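PDB 2A1V: conserved hypothetical protein from Deinococcus radiodurans, which is of unknown function but belongs to the YjbR (DUF419) family of small alpha/beta proteins. Local coordinates for residues Leu61-Leu71 / Leu103-Leu114; Arg72-Ala80 / Val91-Pro100. All blocks are in the same frame, centred on the assembly; numbering follows the deposited sequence. Where two conformers were deposited one is given.

Contact 1: Leu61-Leu71 / Leu103-Leu114; sequences LKVDPERGEEL and LLGELLRGSYLL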
loop_
_atom_site.group_PDB
_atom_site.type_symbol
_atom_site.label_atom_id
_atom_site.label_comp_id
_atom_site.label_asym_id
_atom_site.label_seq_id
_atom_site.Cartn_x
_atom_site.Cartn_y
_atom_site.Cartn_z
ATOM N N LEU A 61 -4.167 -0.034 2.941
ATOM C CA LEU A 61 -3.217 0.941 2.468
ATOM C C LEU A 61 -3.616 2.355 2.908
ATOM O O LEU A 61 -4.741 2.588 3.325
ATOM C CB LEU A 61 -3.059 0.839 0.929
ATOM C CG LEU A 61 -4.277 0.959 0.002
ATOM C CD1 LEU A 61 -4.700 2.386 -0.206
ATOM C CD2 LEU A 61 -3.991 0.313 -1.358
ATOM N N LYS A 62 -2.655 3.279 2.828
ATOM C CA LYS A 62 -2.839 4.662 3.276
ATOM C C LYS A 62 -3.212 5.525 2.116
ATOM O O LYS A 62 -2.669 5.360 0.999
ATOM C CB LYS A 62 -1.570 5.258 3.920
ATOM C CG LYS A 62 -0.998 4.443 5.057
ATOM C CD LYS A 62 -0.264 5.284 6.131
ATOM C CE LYS A 62 -1.141 6.198 6.954
ATOM N NZ LYS A 62 -0.360 6.763 8.103
ATOM N N VAL A 63 -4.105 6.465 2.394
ATOM C CA VAL A 63 -4.683 7.357 1.371
ATOM C C VAL A 63 -4.913 8.718 1.975
ATOM O O VAL A 63 -5.153 8.820 3.155
ATOM C CB VAL A 63 -6.080 6.882 0.841
ATOM C CG1 VAL A 63 -5.985 5.636 0.006
ATOM C CG2 VAL A 63 -7.065 6.688 1.988
ATOM N N ASP A 64 -4.828 9.769 1.169
ATOM C CA ASP A 64 -5.224 11.102 1.619
ATOM C C ASP A 64 -6.726 11.028 2.037
ATOM O O ASP A 64 -7.481 10.409 1.355
ATOM C CB ASP A 64 -5.011 12.069 0.465
ATOM C CG ASP A 64 -5.772 13.348 0.640
ATOM O OD1 ASP A 64 -5.356 14.191 1.452
ATOM O OD2 ASP A 64 -6.783 13.513 -0.061
ATOM N N PRO A 65 -7.119 11.589 3.200
ATOM C CA PRO A 65 -8.509 11.479 3.665
ATOM C C PRO A 65 -9.574 11.820 2.621
ATOM O O PRO A 65 -10.544 11.102 2.492
ATOM C CB PRO A 65 -8.545 12.451 4.829
ATOM C CG PRO A 65 -7.135 12.368 5.402
ATOM C CD PRO A 65 -6.265 12.284 4.191
ATOM N N GLU A 66 -9.362 12.865 1.838
ATOM C CA GLU A 66 -10.350 13.238 0.865
ATOM C C GLU A 66 -10.515 12.170 -0.152
ATOM O O GLU A 66 -11.649 11.853 -0.568
ATOM C CB GLU A 66 -9.975 14.519 0.121
ATOM C CG GLU A 66 -11.206 15.171 -0.557
ATOM C CD GLU A 66 -10.912 16.543 -1.201
ATOM O OE1 GLU A 66 -10.234 17.393 -0.536
ATOM O OE2 GLU A 66 -11.353 16.753 -2.374
ATOM N N ARG A 67 -9.377 11.658 -0.612
ATOM C CA ARG A 67 -9.391 10.661 -1.655
ATOM C C ARG A 67 -9.976 9.327 -1.161
ATOM O O ARG A 67 -10.652 8.664 -1.903
ATOM C CB ARG A 67 -8.008 10.450 -2.249
ATOM C CG ARG A 67 -8.058 9.337 -3.248
ATOM C CD ARG A 67 -6.922 9.334 -4.164
ATOM N NE ARG A 67 -7.185 8.539 -5.363
ATOM C CZ ARG A 67 -6.215 8.047 -6.117
ATOM N NH1 ARG A 67 -4.934 8.249 -5.794
ATOM N NH2 ARG A 67 -6.520 7.345 -7.188
ATOM N N GLY A 68 -9.688 8.952 0.080
ATOM C CA GLY A 68 -10.305 7.773 0.700
ATOM C C GLY A 68 -11.828 7.874 0.730
ATOM O O GLY A 68 -12.538 6.909 0.421
ATOM N N GLU A 69 -12.331 9.051 1.090
ATOM C CA GLU A 69 -13.772 9.304 1.025
ATOM C C GLU A 69 -14.312 9.105 -0.417
ATOM O O GLU A 69 -15.263 8.367 -0.612
ATOM C CB GLU A 69 -14.095 10.685 1.641
ATOM C CG GLU A 69 -15.528 11.203 1.503
ATOM C CD GLU A 69 -16.573 10.346 2.218
ATOM O OE1 GLU A 69 -16.285 9.846 3.346
ATOM O OE2 GLU A 69 -17.690 10.184 1.636
ATOM N N GLU A 70 -13.663 9.691 -1.428
ATOM C CA GLU A 70 -14.060 9.444 -2.823
ATOM C C GLU A 70 -14.030 7.955 -3.173
ATOM O O GLU A 70 -15.001 7.419 -3.713
ATOM C CB GLU A 70 -13.185 10.165 -3.858
ATOM C CG GLU A 70 -12.608 11.503 -3.439
ATOM C CD GLU A 70 -11.870 12.222 -4.567
ATOM O OE1 GLU A 70 -12.537 12.734 -5.479
ATOM O OE2 GLU A 70 -10.617 12.283 -4.538
ATOM N N LEU A 71 -12.911 7.291 -2.891
ATOM C CA LEU A 71 -12.761 5.883 -3.219
ATOM C C LEU A 71 -13.885 5.078 -2.578
ATOM O O LEU A 71 -14.424 4.197 -3.201
ATOM C CB LEU A 71 -11.418 5.352 -2.731
ATOM C CG LEU A 71 -10.220 5.876 -3.508
ATOM C CD1 LEU A 71 -8.907 5.440 -2.866
ATOM C CD2 LEU A 71 -10.290 5.392 -4.919
ATOM N N LEU A 103 -5.695 1.135 -11.026
ATOM C CA LEU A 103 -5.983 1.961 -9.870
ATOM C C LEU A 103 -5.356 1.379 -8.587
ATOM O O LEU A 103 -4.703 2.108 -7.834
ATOM C CB LEU A 103 -7.486 2.146 -9.696
ATOM C CG LEU A 103 -7.914 2.873 -8.431
ATOM C CD1 LEU A 103 -7.305 4.277 -8.337
ATOM C CD2 LEU A 103 -9.479 2.970 -8.386
ATOM N N LEU A 104 -5.555 0.088 -8.362
ATOM C CA LEU A 104 -4.988 -0.621 -7.191
ATOM C C LEU A 104 -3.476 -0.479 -7.091
ATOM O O LEU A 104 -2.963 -0.261 -6.020
ATOM C CB LEU A 104 -5.353 -2.098 -7.231
ATOM C CG LEU A 104 -6.852 -2.455 -7.043
ATOM C CD1 LEU A 104 -7.085 -3.926 -7.277
ATOM C CD2 LEU A 104 -7.356 -2.097 -5.687
ATOM N N GLY A 105 -2.782 -0.648 -8.221
ATOM C CA GLY A 105 -1.317 -0.504 -8.332
ATOM C C GLY A 105 -0.837 0.882 -7.907
ATOM O O GLY A 105 0.091 1.029 -7.069
ATOM N N GLU A 106 -1.486 1.885 -8.483
ATOM C CA GLU A 106 -1.269 3.279 -8.142
ATOM C C GLU A 106 -1.591 3.617 -6.680
ATOM O O GLU A 106 -0.927 4.502 -6.082
ATOM C CB GLU A 106 -2.152 4.107 -9.037
ATOM C CG GLU A 106 -1.977 5.615 -8.925
ATOM C CD GLU A 106 -3.193 6.370 -8.357
ATOM O OE1 GLU A 106 -4.317 6.256 -8.937
ATOM O OE2 GLU A 106 -2.978 7.122 -7.354
ATOM N N LEU A 107 -2.622 2.978 -6.107
ATOM C CA LEU A 107 -2.947 3.255 -4.700
ATOM C C LEU A 107 -1.863 2.678 -3.835
ATOM O O LEU A 107 -1.471 3.316 -2.853
ATOM C CB LEU A 107 -4.293 2.713 -4.270
ATOM C CG LEU A 107 -5.469 3.419 -4.933
ATOM C CD1 LEU A 107 -6.772 2.613 -4.568
ATOM C CD2 LEU A 107 -5.514 4.839 -4.534
ATOM N N LEU A 108 -1.318 1.536 -4.248
ATOM C CA LEU A 108 -0.266 0.872 -3.485
ATOM C C LEU A 108 1.026 1.677 -3.512
ATOM O O LEU A 108 1.625 1.947 -2.493
ATOM C CB LEU A 108 -0.101 -0.536 -4.001
ATOM C CG LEU A 108 1.017 -1.384 -3.398
ATOM C CD1 LEU A 108 0.985 -1.460 -1.865
ATOM C CD2 LEU A 108 0.960 -2.734 -4.016
ATOM N N ARG A 109 1.388 2.157 -4.690
ATOM C CA ARG A 109 2.520 3.086 -4.842
ATOM C C ARG A 109 2.260 4.395 -4.143
ATOM O O ARG A 109 3.165 4.934 -3.523
ATOM C CB ARG A 109 2.824 3.354 -6.315
ATOM C CG ARG A 109 3.367 2.132 -6.976
ATOM C CD ARG A 109 3.518 2.285 -8.502
ATOM N NE ARG A 109 4.740 1.573 -8.857
ATOM C CZ ARG A 109 5.721 2.069 -9.601
ATOM N NH1 ARG A 109 5.579 3.278 -10.180
ATOM N NH2 ARG A 109 6.826 1.333 -9.775
ATOM N N GLY A 110 1.017 4.870 -4.192
ATOM C CA GLY A 110 0.670 6.099 -3.501
ATOM C C GLY A 110 0.820 6.028 -1.979
ATOM O O GLY A 110 1.220 7.027 -1.319
ATOM N N SER A 111 0.459 4.871 -1.409
ATOM C CA SER A 111 0.504 4.661 0.042
ATOM C C SER A 111 1.983 4.724 0.516
ATOM O O SER A 111 2.313 5.442 1.436
ATOM C CB SER A 111 -0.142 3.309 0.408
ATOM O OG SER A 111 -0.066 3.060 1.804
ATOM N N TYR A 112 2.849 3.993 -0.189
ATOM C CA TYR A 112 4.319 4.082 -0.050
ATOM C C TYR A 112 4.823 5.524 -0.086
ATOM O O TYR A 112 5.558 5.935 0.806
ATOM C CB TYR A 112 5.026 3.241 -1.145
ATOM C CG TYR A 112 6.533 3.396 -1.228
ATOM C CD1 TYR A 112 7.086 4.417 -1.958
ATOM C CD2 TYR A 112 7.392 2.548 -0.516
ATOM C CE1 TYR A 112 8.448 4.614 -1.987
ATOM C CE2 TYR A 112 8.756 2.696 -0.560
ATOM C CZ TYR A 112 9.288 3.738 -1.305
ATOM O OH TYR A 112 10.638 3.923 -1.382
ATOM N N LEU A 113 4.463 6.278 -1.125
ATOM C CA LEU A 113 4.914 7.694 -1.242
ATOM C C LEU A 113 4.458 8.574 -0.091
ATOM O O LEU A 113 5.235 9.389 0.459
ATOM C CB LEU A 113 4.474 8.314 -2.550
ATOM C CG LEU A 113 5.332 7.853 -3.724
ATOM C CD1 LEU A 113 4.602 8.190 -5.090
ATOM C CD2 LEU A 113 6.730 8.486 -3.660
ATOM N N LEU A 114 3.201 8.394 0.280
ATOM C CA LEU A 114 2.621 9.182 1.356
ATOM C C LEU A 114 3.396 8.905 2.618
ATOM O O LEU A 114 3.742 9.804 3.374
ATOM C CB LEU A 114 1.147 8.801 1.494
ATOM C CG LEU A 114 0.182 9.303 2.534
ATOM C CD1 LEU A 114 -1.280 9.091 1.974
ATOM C CD2 LEU A 114 0.378 8.571 3.841
HETATM O O HOH W 1 -2.666 5.610 -1.689
#

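Contact 2: Arg72-Ala80 / Val91-Pro100; sequences RQAHPQSIA and VTVTLDGTVP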
loop_
_atom_site.group_PDB
_atom_site.type_symbol
_atom_site.label_atom_id
_atom_site.label_comp_id
_atom_site.label_asym_id
_atom_site.label_seq_id
_atom_site.Cartn_x
_atom_site.Cartn_y
_atom_site.Cartn_z
ATOM N N ARG A 72 -14.226 5.383 -1.334
ATOM C CA ARG A 72 -15.221 4.582 -0.638
ATOM C C ARG A 72 -16.618 4.819 -1.182
ATOM O O ARG A 72 -17.458 3.930 -1.072
ATOM C CB ARG A 72 -15.174 4.810 0.857
ATOM C CG ARG A 72 -14.015 4.069 1.479
ATOM C CD ARG A 72 -13.557 4.801 2.693
ATOM N NE ARG A 72 -14.660 4.869 3.617
ATOM C CZ ARG A 72 -14.818 5.814 4.533
ATOM N NH1 ARG A 72 -13.926 6.820 4.655
ATOM N NH2 ARG A 72 -15.891 5.748 5.324
ATOM N N GLN A 73 -16.818 5.984 -1.810
ATOM C CA GLN A 73 -18.088 6.313 -2.468
ATOM C C GLN A 73 -18.131 5.714 -3.892
ATOM O O GLN A 73 -19.168 5.245 -4.350
ATOM C CB GLN A 73 -18.365 7.848 -2.429
ATOM C CG GLN A 73 -18.086 8.661 -3.722
ATOM C CD GLN A 73 -18.373 10.169 -3.552
ATOM O OE1 GLN A 73 -19.483 10.559 -3.172
ATOM N NE2 GLN A 73 -17.372 11.016 -3.837
ATOM N N ALA A 74 -17.006 5.687 -4.581
ATOM C CA ALA A 74 -16.949 5.074 -5.899
ATOM C C ALA A 74 -16.970 3.540 -5.931
ATOM O O ALA A 74 -17.270 2.937 -6.994
ATOM C CB ALA A 74 -15.708 5.550 -6.602
ATOM N N HIS A 75 -16.595 2.896 -4.813
ATOM C CA HIS A 75 -16.491 1.417 -4.765
ATOM C C HIS A 75 -16.934 0.897 -3.407
ATOM O O HIS A 75 -16.154 0.243 -2.726
ATOM C CB HIS A 75 -15.036 0.973 -4.971
ATOM C CG HIS A 75 -14.408 1.487 -6.227
ATOM N ND1 HIS A 75 -14.580 0.877 -7.447
ATOM C CD2 HIS A 75 -13.575 2.537 -6.445
ATOM C CE1 HIS A 75 -13.896 1.540 -8.367
ATOM N NE2 HIS A 75 -13.284 2.557 -7.783
ATOM N N PRO A 76 -18.205 1.167 -3.014
ATOM C CA PRO A 76 -18.679 0.938 -1.620
ATOM C C PRO A 76 -18.717 -0.532 -1.220
ATOM O O PRO A 76 -18.583 -0.875 -0.032
ATOM C CB PRO A 76 -20.093 1.511 -1.627
ATOM C CG PRO A 76 -20.491 1.544 -3.102
ATOM C CD PRO A 76 -19.262 1.684 -3.906
ATOM N N GLN A 77 -18.887 -1.408 -2.199
ATOM C CA GLN A 77 -18.884 -2.824 -1.908
ATOM C C GLN A 77 -17.460 -3.401 -1.761
ATOM O O GLN A 77 -17.342 -4.490 -1.275
ATOM C CB GLN A 77 -19.666 -3.612 -2.977
ATOM C CG GLN A 77 -21.152 -3.645 -2.692
ATOM C CD GLN A 77 -21.796 -2.292 -2.878
ATOM O OE1 GLN A 77 -21.829 -1.770 -3.984
ATOM N NE2 GLN A 77 -22.252 -1.696 -1.789
ATOM N N SER A 78 -16.420 -2.669 -2.185
ATOM C CA SER A 78 -15.029 -3.174 -2.313
ATOM C C SER A 78 -13.955 -2.406 -1.520
ATOM O O SER A 78 -12.810 -2.913 -1.310
ATOM C CB SER A 78 -14.616 -3.197 -3.773
ATOM O OG SER A 78 -15.334 -4.179 -4.486
ATOM N N ILE A 79 -14.305 -1.209 -1.061
ATOM C CA ILE A 79 -13.380 -0.387 -0.284
ATOM C C ILE A 79 -14.045 0.074 0.980
ATOM O O ILE A 79 -15.040 0.744 0.902
ATOM C CB ILE A 79 -12.899 0.810 -1.069
ATOM C CG1 ILE A 79 -12.273 0.327 -2.401
ATOM C CG2 ILE A 79 -11.864 1.656 -0.193
ATOM C CD1 ILE A 79 -11.587 1.395 -3.153
ATOM N N ALA A 80 -13.478 -0.326 2.120
ATOM C CA ALA A 80 -13.975 -0.085 3.452
ATOM C C ALA A 80 -12.990 0.750 4.286
ATOM O O ALA A 80 -11.794 0.798 3.994
ATOM C CB ALA A 80 -14.202 -1.455 4.162
ATOM N N VAL A 91 -7.590 2.675 4.243
ATOM C CA VAL A 91 -8.738 1.940 3.697
ATOM C C VAL A 91 -8.307 0.493 3.469
ATOM O O VAL A 91 -7.111 0.211 3.398
ATOM C CB VAL A 91 -9.241 2.530 2.356
ATOM C CG1 VAL A 91 -9.897 3.959 2.569
ATOM C CG2 VAL A 91 -8.108 2.536 1.253
ATOM N N THR A 92 -9.283 -0.395 3.332
ATOM C CA THR A 92 -9.042 -1.825 3.061
ATOM C C THR A 92 -9.827 -2.153 1.769
ATOM O O THR A 92 -11.017 -1.870 1.658
ATOM C CB THR A 92 -9.458 -2.726 4.338
ATOM O OG1 THR A 92 -8.577 -2.436 5.424
ATOM C CG2 THR A 92 -9.408 -4.227 4.046
ATOM N N VAL A 93 -9.106 -2.645 0.775
ATOM C CA VAL A 93 -9.619 -2.982 -0.548
ATOM C C VAL A 93 -9.637 -4.487 -0.744
ATOM O O VAL A 93 -8.587 -5.173 -0.553
ATOM C CB VAL A 93 -8.734 -2.408 -1.675
ATOM C CG1 VAL A 93 -9.408 -2.580 -2.992
ATOM C CG2 VAL A 93 -8.477 -0.964 -1.430
ATOM N N THR A 94 -10.812 -4.999 -1.136
ATOM C CA THR A 94 -10.930 -6.415 -1.469
ATOM C C THR A 94 -10.319 -6.679 -2.840
ATOM O O THR A 94 -10.715 -6.059 -3.832
ATOM C CB THR A 94 -12.419 -6.848 -1.423
ATOM O OG1 THR A 94 -13.008 -6.344 -0.221
ATOM C CG2 THR A 94 -12.571 -8.378 -1.452
ATOM N N LEU A 95 -9.336 -7.564 -2.912
ATOM C CA LEU A 95 -8.689 -7.880 -4.190
ATOM C C LEU A 95 -9.389 -9.037 -4.942
ATOM O O LEU A 95 -8.860 -10.163 -5.114
ATOM C CB LEU A 95 -7.217 -8.198 -3.961
ATOM C CG LEU A 95 -6.380 -7.148 -3.229
ATOM C CD1 LEU A 95 -4.950 -7.668 -3.226
ATOM C CD2 LEU A 95 -6.471 -5.764 -3.853
ATOM N N ASP A 96 -10.590 -8.737 -5.399
ATOM C CA ASP A 96 -11.434 -9.708 -6.111
ATOM C C ASP A 96 -11.687 -9.306 -7.538
ATOM O O ASP A 96 -12.541 -9.899 -8.178
ATOM C CB ASP A 96 -12.765 -9.890 -5.387
ATOM C CG ASP A 96 -13.533 -8.620 -5.217
ATOM O OD1 ASP A 96 -13.083 -7.538 -5.682
ATOM O OD2 ASP A 96 -14.611 -8.694 -4.593
ATOM N N GLY A 97 -10.984 -8.299 -8.042
ATOM C CA GLY A 97 -11.154 -7.916 -9.423
ATOM C C GLY A 97 -12.200 -6.846 -9.673
ATOM O O GLY A 97 -12.370 -6.411 -10.813
ATOM N N THR A 98 -12.840 -6.362 -8.598
ATOM C CA THR A 98 -13.897 -5.391 -8.685
ATOM C C THR A 98 -13.374 -3.976 -8.734
ATOM O O THR A 98 -14.095 -3.076 -9.119
ATOM C CB THR A 98 -14.902 -5.541 -7.497
ATOM O OG1 THR A 98 -14.220 -5.558 -6.218
ATOM C CG2 THR A 98 -15.664 -6.804 -7.643
ATOM N N VAL A 99 -12.127 -3.762 -8.318
ATOM C CA VAL A 99 -11.484 -2.454 -8.479
ATOM C C VAL A 99 -10.378 -2.633 -9.537
ATOM O O VAL A 99 -9.603 -3.588 -9.461
ATOM C CB VAL A 99 -10.908 -1.961 -7.107
ATOM C CG1 VAL A 99 -10.059 -0.727 -7.253
ATOM C CG2 VAL A 99 -12.036 -1.720 -6.118
ATOM N N PRO A 100 -10.328 -1.745 -10.547
ATOM C CA PRO A 100 -9.352 -1.874 -11.593
ATOM C C PRO A 100 -7.918 -2.009 -11.075
ATOM O O PRO A 100 -7.514 -1.255 -10.217
ATOM C CB PRO A 100 -9.532 -0.557 -12.377
ATOM C CG PRO A 100 -10.919 -0.187 -12.182
ATOM C CD PRO A 100 -11.217 -0.594 -10.792
HETATM O O HOH W 2 -15.518 -7.086 -0.658
HETATM O O HOH W 3 -16.066 -6.685 -3.390
#

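Contact 1: Leu61-Leu71 / Leu103-Leu114
Lys62 and Ser111 bring the two backbones closest, 4.7 Å between their CA atoms, where the end of strand 58-62 passes against helix 103-114. Beyond this point the chain turns into helix 65-71, which lies nearly antiparallel to helix 103-114 (159°) at an axis distance of 13.4 Å, wide enough that long side chains must span the gap. At the near point the backbone N of Lys62 donates to Ser111 OG in a nearly straight bond of 2.8 Å, and water 1 donates to both Lys62 O and Leu107 O, joining strand end to helix. Across the gap Arg67 reaches Glu106 end-on: NH1 donates to the syn lone pair of Glu106 OE2 at 2.7 Å, NH2 meets OE1 at 3.0 Å, and guanidinium and carboxylate lie only 13° from coplanar. Arg67 spans this distance because its chain is extended from CG to NE, with CG trans to the backbone N (chi1 176°). Leu107 CD2 sits over the centre of one guanidinium face, 3.6 Å from CZ, so two straight bonds and the methyl over one face fix how the guanidinium is turned. With an alanine here instead of Arg67, the Glu106 carboxylate is likely to lose its cationic mate and Leu107 CD2 the flat group it covers. Deeper in, Leu71 CD1 meets Leu107 CD2 tip to tip at 3.8 Å, while Leu61 CD2 packs against Leu107 CB; Leu114 spreads its CD2 onto Lys62 CB and its CD1 onto the Val63-Asp64 peptide. Asp64 caps helix 65-71, accepting from Arg67 N. Helix 103-114 thus lies over the sheet: Ser111 OG also bonds Tyr47 O of strand 43-51, Leu61 pairs with Val91 of strand 90-94, and Leu108 packs on helix 10-17.

Contact 2: Arg72-Ala80 / Val91-Pro100
Ile79 and Val93 face each other as an antiparallel non-hydrogen-bonded pair, and Ala80 with Thr92 forms the neighbouring hydrogen-bonded pair, closed by Ala80 N to Thr92 O and Thr92 N to Ala80 O, both 2.9 Å. Before them Thr94 N donates to Ser78 O (2.9 Å), in the carbonyl plane, carrying the ladder of this beta hairpin one step further. Ile79 and Val93 lie side by side and point the same way, CG1 to CG1 at 4.1 Å, while Ile79 CG2 rests on Val91 CB. Val99 CG2 closes this apolar patch: it touches Ser78 CB at 3.8 Å and stands over the His75 ring in a CH-pi contact, 4.2 Å from the centroid and 25° off the normal. That methyl, trans to its own carbonyl carbon, is the branch of Val99 that reaches both residues. In the next shell, His75 O accepts from Ser78 N and Ile79 N, fixing the turn from helix to strand. In the other segment, Asp96 OD1 accepts from Thr98 N in an Asx turn. Water 3 joins Ser78 OG to Asp96 OD2, and water 2 links Gln77 O with Thr94 OG1. Further out, Thr92 OG1 bonds Ser60 OG and Tyr83 N, and Leu104 of helix 101-119 backs Val93 and Val99. The contact therefore divides in two: direct backbone bonds pair the strands, with apolar branches packed on the Ile79 side, whereas the polar groups of Gln77, Ser78, Thr94 and Asp96, where the strands part, are linked largely through water.

Contacts 1 and 2 have centres about 12 Å apart and share one antiparallel sheet, in which strands 58-62 and 90-94 are neighbours and strand 79-81 forms an edge. Both segments of contact 2 fall between the two of contact 1 in the sequence: helix 65-74 passes from one to the other, and strand 90-94 leads on to helix 101-119. The two also meet through side chains, Leu103 CD2 of contact 1 lying 3.9 Å from His75 NE2 of contact 2. Contact 1 sets helix 101-119 against the sheet and contact 2 adds the edge strand 79-81, so the two probably act as one continuous packing unit within the YjbR family region.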